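Local atomic coordinates of hypothetical membrane spanning protein (Thermus thermophilus, PDB entry 2VPZ), a protein that probably serves as the quinone-binding membrane anchor subunit of a polysulfide reductase, passing electrons from the quinol pool toward its partner subunits. Residues V31-L34 with A35-H39; W171-F174 with P175-V178; S183-L186 with A187-P191; L192-P195 with P196-G200. All blocks are in the same frame, centred on the assembly; numbering follows the deposited sequence.

Contact 1 of 4, residues V31-L34 with A35-H39; sequences VALL and AALLH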
loop_
_atom_site.group_PDB
_atom_site.type_symbol
_atom_site.label_atom_id
_atom_site.label_comp_id
_atom_site.label_asym_id
_atom_site.label_seq_id
_atom_site.Cartn_x
_atom_site.Cartn_y
_atom_site.Cartn_z
ATOM N N VAL C 31 -26.027 -37.162 -26.622
ATOM C CA VAL C 31 -26.599 -38.227 -27.460
ATOM C C VAL C 31 -25.773 -39.525 -27.206
ATOM O O VAL C 31 -26.321 -40.638 -27.235
ATOM C CB VAL C 31 -26.698 -37.825 -29.000
ATOM C CG1 VAL C 31 -26.899 -39.070 -29.888
ATOM C CG2 VAL C 31 -27.898 -36.856 -29.194
ATOM N N ALA C 32 -24.486 -39.385 -26.906
ATOM C CA ALA C 32 -23.641 -40.529 -26.558
ATOM C C ALA C 32 -24.111 -41.102 -25.177
ATOM O O ALA C 32 -23.910 -42.287 -24.902
ATOM C CB ALA C 32 -22.134 -40.123 -26.476
ATOM N N LEU C 33 -24.734 -40.273 -24.330
ATOM C CA LEU C 33 -25.251 -40.762 -23.031
ATOM C C LEU C 33 -26.535 -41.589 -23.302
ATOM O O LEU C 33 -26.730 -42.665 -22.723
ATOM C CB LEU C 33 -25.550 -39.608 -22.012
ATOM C CG LEU C 33 -26.112 -40.057 -20.632
ATOM C CD1 LEU C 33 -25.015 -40.727 -19.791
ATOM C CD2 LEU C 33 -26.722 -38.877 -19.855
ATOM N N LEU C 34 -27.389 -41.076 -24.193
ATOM C CA LEU C 34 -28.609 -41.753 -24.615
ATOM C C LEU C 34 -28.275 -43.133 -25.237
ATOM O O LEU C 34 -28.869 -44.148 -24.853
ATOM C CB LEU C 34 -29.408 -40.904 -25.612
ATOM C CG LEU C 34 -30.024 -39.630 -25.006
ATOM C CD1 LEU C 34 -31.206 -39.161 -25.876
ATOM C CD2 LEU C 34 -30.489 -39.901 -23.552
ATOM N N ALA C 35 -27.337 -43.180 -26.178
ATOM C CA ALA C 35 -26.939 -44.444 -26.794
ATOM C C ALA C 35 -26.407 -45.449 -25.734
ATOM O O ALA C 35 -26.687 -46.653 -25.817
ATOM C CB ALA C 35 -25.876 -44.229 -27.902
ATOM N N ALA C 36 -25.664 -44.963 -24.739
ATOM C CA ALA C 36 -25.109 -45.814 -23.664
ATOM C C ALA C 36 -26.201 -46.432 -22.753
ATOM O O ALA C 36 -26.218 -47.642 -22.510
ATOM C CB ALA C 36 -24.080 -45.009 -22.800
ATOM N N LEU C 37 -27.103 -45.580 -22.255
ATOM C CA LEU C 37 -28.229 -45.982 -21.418
ATOM C C LEU C 37 -29.205 -46.919 -22.188
ATOM O O LEU C 37 -29.919 -47.722 -21.576
ATOM C CB LEU C 37 -28.996 -44.746 -20.870
ATOM C CG LEU C 37 -28.325 -43.804 -19.839
ATOM C CD1 LEU C 37 -29.274 -42.665 -19.429
ATOM C CD2 LEU C 37 -27.896 -44.597 -18.596
ATOM N N LEU C 38 -29.249 -46.795 -23.515
ATOM C CA LEU C 38 -30.113 -47.632 -24.370
ATOM C C LEU C 38 -29.487 -49.029 -24.501
ATOM O O LEU C 38 -30.161 -50.039 -24.303
ATOM C CB LEU C 38 -30.395 -46.997 -25.747
ATOM C CG LEU C 38 -31.451 -45.867 -25.768
ATOM C CD1 LEU C 38 -31.436 -45.133 -27.122
ATOM C CD2 LEU C 38 -32.852 -46.432 -25.460
ATOM N N HIS C 39 -28.204 -49.086 -24.834
ATOM C CA HIS C 39 -27.520 -50.374 -24.902
ATOM C C HIS C 39 -27.665 -51.083 -23.552
ATOM O O HIS C 39 -27.767 -52.315 -23.497
ATOM C CB HIS C 39 -26.030 -50.236 -25.228
ATOM C CG HIS C 39 -25.673 -50.294 -26.659
ATOM N ND1 HIS C 39 -25.648 -49.185 -27.453
ATOM C CD2 HIS C 39 -25.417 -51.332 -27.456
ATOM C CE1 HIS C 39 -25.403 -49.542 -28.692
ATOM N NE2 HIS C 39 -25.257 -50.848 -28.718
#

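Contact 2 of 4, residues W171-F174 with P175-V178; sequences WALF and PLRV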
loop_
_atom_site.group_PDB
_atom_site.type_symbol
_atom_site.label_atom_id
_atom_site.label_comp_id
_atom_site.label_asym_id
_atom_site.label_seq_id
_atom_site.Cartn_x
_atom_site.Cartn_y
_atom_site.Cartn_z
ATOM N N TRP C 171 -40.022 -42.218 -25.153
ATOM C CA TRP C 171 -39.309 -42.038 -23.851
ATOM C C TRP C 171 -38.328 -40.829 -24.021
ATOM O O TRP C 171 -37.335 -40.967 -24.629
ATOM C CB TRP C 171 -38.421 -43.241 -23.560
ATOM C CG TRP C 171 -37.481 -43.539 -24.762
ATOM C CD1 TRP C 171 -37.685 -44.471 -25.742
ATOM C CD2 TRP C 171 -36.266 -42.820 -25.158
ATOM N NE1 TRP C 171 -36.704 -44.369 -26.704
ATOM C CE2 TRP C 171 -35.831 -43.367 -26.371
ATOM C CE3 TRP C 171 -35.520 -41.748 -24.598
ATOM C CZ2 TRP C 171 -34.672 -42.886 -27.050
ATOM C CZ3 TRP C 171 -34.391 -41.255 -25.262
ATOM C CH2 TRP C 171 -33.978 -41.830 -26.481
ATOM N N ALA C 172 -38.611 -39.651 -23.498
ATOM C CA ALA C 172 -37.723 -38.491 -23.678
ATOM C C ALA C 172 -38.559 -37.202 -23.528
ATOM O O ALA C 172 -38.060 -36.227 -22.948
ATOM C CB ALA C 172 -37.011 -38.524 -25.093
ATOM N N LEU C 173 -39.801 -37.190 -24.005
ATOM C CA LEU C 173 -40.656 -35.976 -23.829
ATOM C C LEU C 173 -41.037 -35.722 -22.361
ATOM O O LEU C 173 -41.514 -34.623 -22.043
ATOM C CB LEU C 173 -41.975 -35.913 -24.690
ATOM C CG LEU C 173 -42.858 -34.677 -24.320
ATOM C CD1 LEU C 173 -42.281 -33.364 -24.909
ATOM C CD2 LEU C 173 -44.313 -34.882 -24.775
ATOM N N PHE C 174 -40.877 -36.713 -21.484
ATOM C CA PHE C 174 -41.127 -36.487 -20.036
ATOM C C PHE C 174 -39.740 -36.084 -19.427
ATOM O O PHE C 174 -39.645 -35.039 -18.760
ATOM C CB PHE C 174 -41.785 -37.721 -19.337
ATOM C CG PHE C 174 -41.780 -37.674 -17.810
ATOM C CD1 PHE C 174 -42.411 -36.645 -17.094
ATOM C CD2 PHE C 174 -41.092 -38.658 -17.095
ATOM C CE1 PHE C 174 -42.345 -36.598 -15.677
ATOM C CE2 PHE C 174 -41.012 -38.631 -15.695
ATOM C CZ PHE C 174 -41.638 -37.598 -14.983
ATOM N N PRO C 175 -38.652 -36.867 -19.669
ATOM C CA PRO C 175 -37.349 -36.444 -19.109
ATOM C C PRO C 175 -36.959 -35.033 -19.671
ATOM O O PRO C 175 -36.363 -34.228 -18.959
ATOM C CB PRO C 175 -36.358 -37.543 -19.529
ATOM C CG PRO C 175 -37.080 -38.355 -20.603
ATOM C CD PRO C 175 -38.564 -38.185 -20.304
ATOM N N LEU C 176 -37.311 -34.742 -20.925
ATOM C CA LEU C 176 -37.013 -33.421 -21.509
ATOM C C LEU C 176 -37.674 -32.281 -20.690
ATOM O O LEU C 176 -37.066 -31.234 -20.507
ATOM C CB LEU C 176 -37.428 -33.309 -23.011
ATOM C CG LEU C 176 -37.444 -31.903 -23.677
ATOM C CD1 LEU C 176 -36.002 -31.396 -23.944
ATOM C CD2 LEU C 176 -38.260 -31.929 -24.995
ATOM N N ARG C 177 -38.884 -32.486 -20.166
ATOM C CA ARG C 177 -39.589 -31.457 -19.365
ATOM C C ARG C 177 -39.036 -31.282 -17.915
ATOM O O ARG C 177 -39.051 -30.168 -17.355
ATOM C CB ARG C 177 -41.103 -31.722 -19.340
ATOM C CG ARG C 177 -41.799 -31.729 -20.711
ATOM C CD ARG C 177 -43.331 -31.798 -20.597
ATOM N NE ARG C 177 -44.016 -31.105 -21.692
ATOM C CZ ARG C 177 -44.943 -31.629 -22.481
ATOM N NH1 ARG C 177 -45.322 -32.885 -22.312
ATOM N NH2 ARG C 177 -45.483 -30.897 -23.449
ATOM N N VAL C 178 -38.574 -32.381 -17.324
ATOM C CA VAL C 178 -37.975 -32.401 -15.982
ATOM C C VAL C 178 -36.616 -31.651 -16.056
ATOM O O VAL C 178 -36.385 -30.677 -15.334
ATOM C CB VAL C 178 -37.726 -33.888 -15.467
ATOM C CG1 VAL C 178 -37.020 -33.882 -14.099
ATOM C CG2 VAL C 178 -39.056 -34.670 -15.384
#

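Contact 3 of 4, residues S183-L186 with A187-P191; sequences SLLL and ALLYP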
loop_
_atom_site.group_PDB
_atom_site.type_symbol
_atom_site.label_atom_id
_atom_site.label_comp_id
_atom_site.label_asym_id
_atom_site.label_seq_id
_atom_site.Cartn_x
_atom_site.Cartn_y
_atom_site.Cartn_z
ATOM N N SER C 183 -32.862 -26.767 -15.657
ATOM C CA SER C 183 -32.033 -25.802 -16.405
ATOM C C SER C 183 -32.610 -24.373 -16.349
ATOM O O SER C 183 -31.873 -23.411 -16.124
ATOM C CB SER C 183 -31.855 -26.197 -17.892
ATOM O OG SER C 183 -31.409 -27.525 -18.079
ATOM N N LEU C 184 -33.912 -24.214 -16.545
ATOM C CA LEU C 184 -34.479 -22.865 -16.525
ATOM C C LEU C 184 -34.567 -22.291 -15.121
ATOM O O LEU C 184 -34.515 -21.071 -14.941
ATOM C CB LEU C 184 -35.846 -22.790 -17.248
ATOM C CG LEU C 184 -35.879 -23.292 -18.710
ATOM C CD1 LEU C 184 -37.331 -23.582 -19.137
ATOM C CD2 LEU C 184 -35.206 -22.293 -19.675
ATOM N N LEU C 185 -34.701 -23.131 -14.101
ATOM C CA LEU C 185 -34.729 -22.596 -12.747
ATOM C C LEU C 185 -33.308 -22.082 -12.391
ATOM O O LEU C 185 -33.168 -20.933 -11.965
ATOM C CB LEU C 185 -35.229 -23.606 -11.687
ATOM C CG LEU C 185 -35.424 -22.976 -10.279
ATOM C CD1 LEU C 185 -36.429 -21.800 -10.341
ATOM C CD2 LEU C 185 -35.894 -24.033 -9.263
ATOM N N LEU C 186 -32.266 -22.895 -12.581
ATOM C CA LEU C 186 -30.867 -22.495 -12.301
ATOM C C LEU C 186 -30.427 -21.255 -13.173
ATOM O O LEU C 186 -29.680 -20.388 -12.700
ATOM C CB LEU C 186 -29.872 -23.693 -12.461
ATOM C CG LEU C 186 -30.158 -25.074 -11.820
ATOM C CD1 LEU C 186 -28.851 -25.889 -11.607
ATOM C CD2 LEU C 186 -30.906 -24.918 -10.478
ATOM N N ALA C 187 -30.915 -21.167 -14.415
ATOM C CA ALA C 187 -30.594 -20.058 -15.325
ATOM C C ALA C 187 -31.213 -18.717 -14.860
ATOM O O ALA C 187 -30.643 -17.636 -15.078
ATOM C CB ALA C 187 -31.047 -20.373 -16.791
ATOM N N LEU C 188 -32.368 -18.806 -14.206
ATOM C CA LEU C 188 -33.093 -17.655 -13.651
ATOM C C LEU C 188 -32.425 -17.165 -12.333
ATOM O O LEU C 188 -32.404 -15.960 -12.046
ATOM C CB LEU C 188 -34.583 -18.011 -13.390
ATOM C CG LEU C 188 -35.425 -16.934 -12.654
ATOM C CD1 LEU C 188 -35.770 -15.790 -13.622
ATOM C CD2 LEU C 188 -36.696 -17.558 -12.050
ATOM N N LEU C 189 -31.861 -18.087 -11.552
ATOM C CA LEU C 189 -31.188 -17.732 -10.296
ATOM C C LEU C 189 -29.697 -17.392 -10.539
ATOM O O LEU C 189 -29.007 -16.914 -9.646
ATOM C CB LEU C 189 -31.291 -18.871 -9.256
ATOM C CG LEU C 189 -32.613 -19.663 -9.132
ATOM C CD1 LEU C 189 -32.419 -20.930 -8.279
ATOM C CD2 LEU C 189 -33.723 -18.777 -8.544
ATOM N N TYR C 190 -29.211 -17.634 -11.747
ATOM C CA TYR C 190 -27.821 -17.345 -12.077
ATOM C C TYR C 190 -27.361 -15.882 -11.807
ATOM O O TYR C 190 -26.401 -15.675 -11.051
ATOM C CB TYR C 190 -27.479 -17.759 -13.520
ATOM C CG TYR C 190 -26.171 -17.172 -14.032
ATOM C CD1 TYR C 190 -24.948 -17.468 -13.415
ATOM C CD2 TYR C 190 -26.161 -16.295 -15.123
ATOM C CE1 TYR C 190 -23.737 -16.898 -13.873
ATOM C CE2 TYR C 190 -24.960 -15.716 -15.592
ATOM C CZ TYR C 190 -23.746 -16.017 -14.967
ATOM O OH TYR C 190 -22.576 -15.440 -15.426
ATOM N N PRO C 191 -28.038 -14.852 -12.400
ATOM C CA PRO C 191 -27.670 -13.436 -12.166
ATOM C C PRO C 191 -27.624 -12.978 -10.690
ATOM O O PRO C 191 -26.886 -12.049 -10.327
ATOM C CB PRO C 191 -28.711 -12.628 -12.949
ATOM C CG PRO C 191 -29.240 -13.587 -13.984
ATOM C CD PRO C 191 -29.154 -14.968 -13.349
#

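Contact 4 of 4, residues L192-P195 with P196-G200; sequences LTLP and PEARG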
loop_
_atom_site.group_PDB
_atom_site.type_symbol
_atom_site.label_atom_id
_atom_site.label_comp_id
_atom_site.label_asym_id
_atom_site.label_seq_id
_atom_site.Cartn_x
_atom_site.Cartn_y
_atom_site.Cartn_z
ATOM N N LEU C 192 -28.439 -13.633 -9.865
ATOM C CA LEU C 192 -28.578 -13.329 -8.420
ATOM C C LEU C 192 -27.416 -13.883 -7.585
ATOM O O LEU C 192 -27.263 -13.604 -6.383
ATOM C CB LEU C 192 -29.928 -13.871 -7.883
ATOM C CG LEU C 192 -31.255 -13.342 -8.466
ATOM C CD1 LEU C 192 -32.480 -14.006 -7.777
ATOM C CD2 LEU C 192 -31.316 -11.800 -8.323
ATOM N N THR C 193 -26.588 -14.659 -8.268
ATOM C CA THR C 193 -25.423 -15.318 -7.717
ATOM C C THR C 193 -24.139 -14.496 -8.012
ATOM O O THR C 193 -23.035 -14.857 -7.575
ATOM C CB THR C 193 -25.330 -16.753 -8.368
ATOM O OG1 THR C 193 -25.341 -17.758 -7.357
ATOM C CG2 THR C 193 -24.107 -16.877 -9.291
ATOM N N LEU C 194 -24.274 -13.366 -8.683
ATOM C CA LEU C 194 -23.125 -12.542 -9.067
ATOM C C LEU C 194 -22.882 -11.271 -8.265
ATOM O O LEU C 194 -23.813 -10.757 -7.619
ATOM C CB LEU C 194 -23.222 -12.149 -10.575
ATOM C CG LEU C 194 -23.224 -13.244 -11.674
ATOM C CD1 LEU C 194 -23.739 -12.743 -13.037
ATOM C CD2 LEU C 194 -21.812 -13.820 -11.829
ATOM N N PRO C 195 -21.597 -10.795 -8.190
ATOM C CA PRO C 195 -21.341 -9.563 -7.421
ATOM C C PRO C 195 -22.136 -8.485 -8.254
ATOM O O PRO C 195 -22.259 -8.615 -9.488
ATOM C CB PRO C 195 -19.832 -9.335 -7.587
ATOM C CG PRO C 195 -19.238 -10.705 -7.843
ATOM C CD PRO C 195 -20.365 -11.577 -8.407
ATOM N N PRO C 196 -22.668 -7.424 -7.603
ATOM C CA PRO C 196 -23.409 -6.342 -8.266
ATOM C C PRO C 196 -22.929 -5.843 -9.662
ATOM O O PRO C 196 -23.717 -5.759 -10.621
ATOM C CB PRO C 196 -23.401 -5.222 -7.228
ATOM C CG PRO C 196 -23.337 -5.935 -5.894
ATOM C CD PRO C 196 -22.471 -7.172 -6.167
ATOM N N GLU C 197 -21.653 -5.487 -9.751
ATOM C CA GLU C 197 -20.993 -4.971 -10.970
ATOM C C GLU C 197 -20.964 -5.977 -12.154
ATOM O O GLU C 197 -21.029 -5.573 -13.332
ATOM C CB GLU C 197 -19.567 -4.494 -10.634
ATOM C CG GLU C 197 -19.311 -4.127 -9.148
ATOM C CD GLU C 197 -19.220 -5.352 -8.208
ATOM O OE1 GLU C 197 -18.437 -6.281 -8.526
ATOM O OE2 GLU C 197 -19.919 -5.361 -7.160
ATOM N N ALA C 198 -20.840 -7.272 -11.834
ATOM C CA ALA C 198 -20.855 -8.360 -12.826
ATOM C C ALA C 198 -22.300 -8.609 -13.322
ATOM O O ALA C 198 -22.522 -8.816 -14.519
ATOM C CB ALA C 198 -20.237 -9.664 -12.254
ATOM N N ARG C 199 -23.276 -8.594 -12.416
ATOM C CA ARG C 199 -24.692 -8.766 -12.805
ATOM C C ARG C 199 -25.089 -7.585 -13.718
ATOM O O ARG C 199 -25.773 -7.775 -14.732
ATOM C CB ARG C 199 -25.656 -8.801 -11.612
ATOM C CG ARG C 199 -27.121 -8.545 -12.014
ATOM C CD ARG C 199 -28.081 -8.573 -10.816
ATOM N NE ARG C 199 -27.522 -9.235 -9.636
ATOM C CZ ARG C 199 -27.230 -8.642 -8.478
ATOM N NH1 ARG C 199 -27.440 -7.340 -8.308
ATOM N NH2 ARG C 199 -26.715 -9.359 -7.478
ATOM N N GLY C 200 -24.651 -6.382 -13.345
ATOM C CA GLY C 200 -24.901 -5.173 -14.117
ATOM C C GLY C 200 -24.209 -5.224 -15.472
ATOM O O GLY C 200 -24.706 -4.681 -16.466
#

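Contact 1 of 4, residues V31-L34 with A35-H39
Leu-33 and Leu-37 lie one turn apart on the transmembrane helix 16-41, and their branches meet where CG of Leu-33 comes 4.3 Å from CD1 of Leu-37. This is i to i+4 packing along one face of an alpha helix. The two side chains leave the backbone differently: in Leu-33 CG stands anti to the backbone N (chi1 179°), while in Leu-37 it stands anti to the carbonyl carbon, which sets CG of Leu-37 3.5 Å from Leu-33 O. Leu-38 repeats this posture one residue on, its CG lying 3.2 Å from Leu-34 O. The backbone bond between the same two residues, Leu-37 N to Leu-33 O, is 3.0 Å long and nearly straight at the hydrogen. Leu-33 and Leu-37 both rest on Leu-121 of helix 117-136, whereas Ala-35 faces Thr-50 of helix 46-65 and Leu-34 faces Leu-161 of helix 148-166, so this turn is packed against three other membrane helices. ND1 of His-39 donates to Ala-35 O at 3.2 Å, the oxygen lying in the ring plane, and His-39 N bonds to the same oxygen from the opposite face of the carbonyl.

Contact 2 of 4, residues W171-F174 with P175-V178
Phe-174 has CG anti to its own N (chi1 167°), a torsion that carries the ring beside the first turn of helix 175-189, within touch of Val-178. CG2 of Val-178 comes over one face of that ring, 4.1 Å from the centroid and displaced toward the rim, a CH-pi contact. Its nearest ring atom is CE1 of Phe-174, 3.8 Å away. Leu-173 and Arg-177 form the second side-chain pair. With chi1 at 174°, Leu-173 brings its isobutyl group against the guanidinium, where CD1 sits over the centre of one face and CD2 lies 3.3 Å from NH1 of Arg-177.

The backbone starts the helix at the same place. Leu-176 N bonds to Ala-172 O at 2.6 Å, and Val-178 N to Phe-174 O at 3.2 Å, nearly in line with the carbonyl; Arg-177 N adds a weak bond to Phe-174 O. Pro-175, which has no N-H, sits in the first turn, where the backbone N-H groups have no helical acceptor before them.

Beyond the segments, Phe-174 packs on Phe-174 of the second subunit, and Arg-177 NE bonds to Thr-220 O, while NH2 makes a long, weak ion pair with Glu-224. The chemistry is thus divided: an apolar ring and methyl meet at the subunit interface, while the guanidinium lies flat on a leucine and has its NE satisfied by a carbonyl oxygen, an arrangement that probably restrains its rotation.

Contact 3 of 4, residues S183-L186 with A187-P191
Leu-189 packs back on Leu-185 one turn earlier in helix 175-189, and every carbon of its side chain comes close to that residue. CB begins 3.9 Å from Leu-185 O. The branch carbon CG comes nearer, 3.2 Å from the same oxygen, because CG stands anti to the carbonyl carbon (chi1 -40°) and so lies beside the backbone N. From there CD1 turns toward the neighbouring side chain and ends 4.1 Å from CG of Leu-185, while CD2 remains beside Leu-185 O. Leu-185 has CG anti to its backbone N, and the two isobutyl groups meet at a slant.

The carbonyl oxygen beside which the Leu-189 branch lies is also a hydrogen-bond acceptor. Leu-189 N donates to Leu-185 O at 3.2 Å, in the carbonyl plane, and Leu-188 N adds a weak bond to it. The helical pattern is completed by Ala-187 N on Ser-183 O at 3.0 Å and by Leu-188 N on Leu-184 O, the latter donor standing above its carbonyl plane. Methyl CB of Ala-187 lies 3.2 Å from Ser-183 O.

The polar tips turn to partners elsewhere: Ser-183 OG bonds to Leu-179 O one turn back, and Tyr-190 OH to Leu-143 O. Around this turn Ser-183 and Leu-186 rest on Leu-154 of helix 148-166, Ala-187 and Leu-188 rest on Leu-214 of helix 210-217, and Leu-185 and Leu-189 face Ser-129 and Ala-149 of the second subunit.

Contact 4 of 4, residues L192-P195 with P196-G200
Ala-198 brings its methyl group against Leu-194 and Pro-195, with CB 4.2 Å from Leu-194 CB and 4.3 Å from Pro-195 CD. Leu-194 extends this apolar patch along the backbone of the next turn, placing CD1 4.1 Å from Arg-199 CA. Leu-143 covers both Leu-194 and Ala-198 from a loop of the same chain. Next to the patch the two prolines touch, CB of Pro-195 lying 3.7 Å from CD of Pro-196.

Pro-195 is the N-cap residue of helix 196-205, and Pro-196 opens the first turn. The first helical bond runs from Arg-199 N to Pro-195 O, 3.1 Å long, nearly straight and close to the line of the carbonyl, with a weak second bond to that oxygen from Ala-198 N.

Farther out, Glu-197 folds back through a bend at chi2 (74°), bringing OE1 to 3.5 Å from CB of Pro-195. In Arg-199 CG is anti to the backbone N and the chain bends at chi3, which brings the guanidinium beside the loop backbone: NE bonds to Pro-191 O, and NH2 lies 3.2 Å from Leu-194 O.

In the fold
From the N terminus, contact 1 comes first, inside helix 16-41, and closes no loop. Contact 2 follows far along the chain, turning the loop after helix 148-166 into helix 175-189; it touches contact 1 through Trp-171, whose ring packs on Leu-34 and Leu-38. Contact 3 spans the last turns of that helix and the residues just after it, its centre about 19 Å from that of contact 2. Contact 4 then carries the chain round the bend into helix 196-205 and is tied to contact 3 by the probable bond from Arg-199 NE to Pro-191 O. All four lie in series, none nested or crossed, and contacts 2, 3 and 4 border the second subunit.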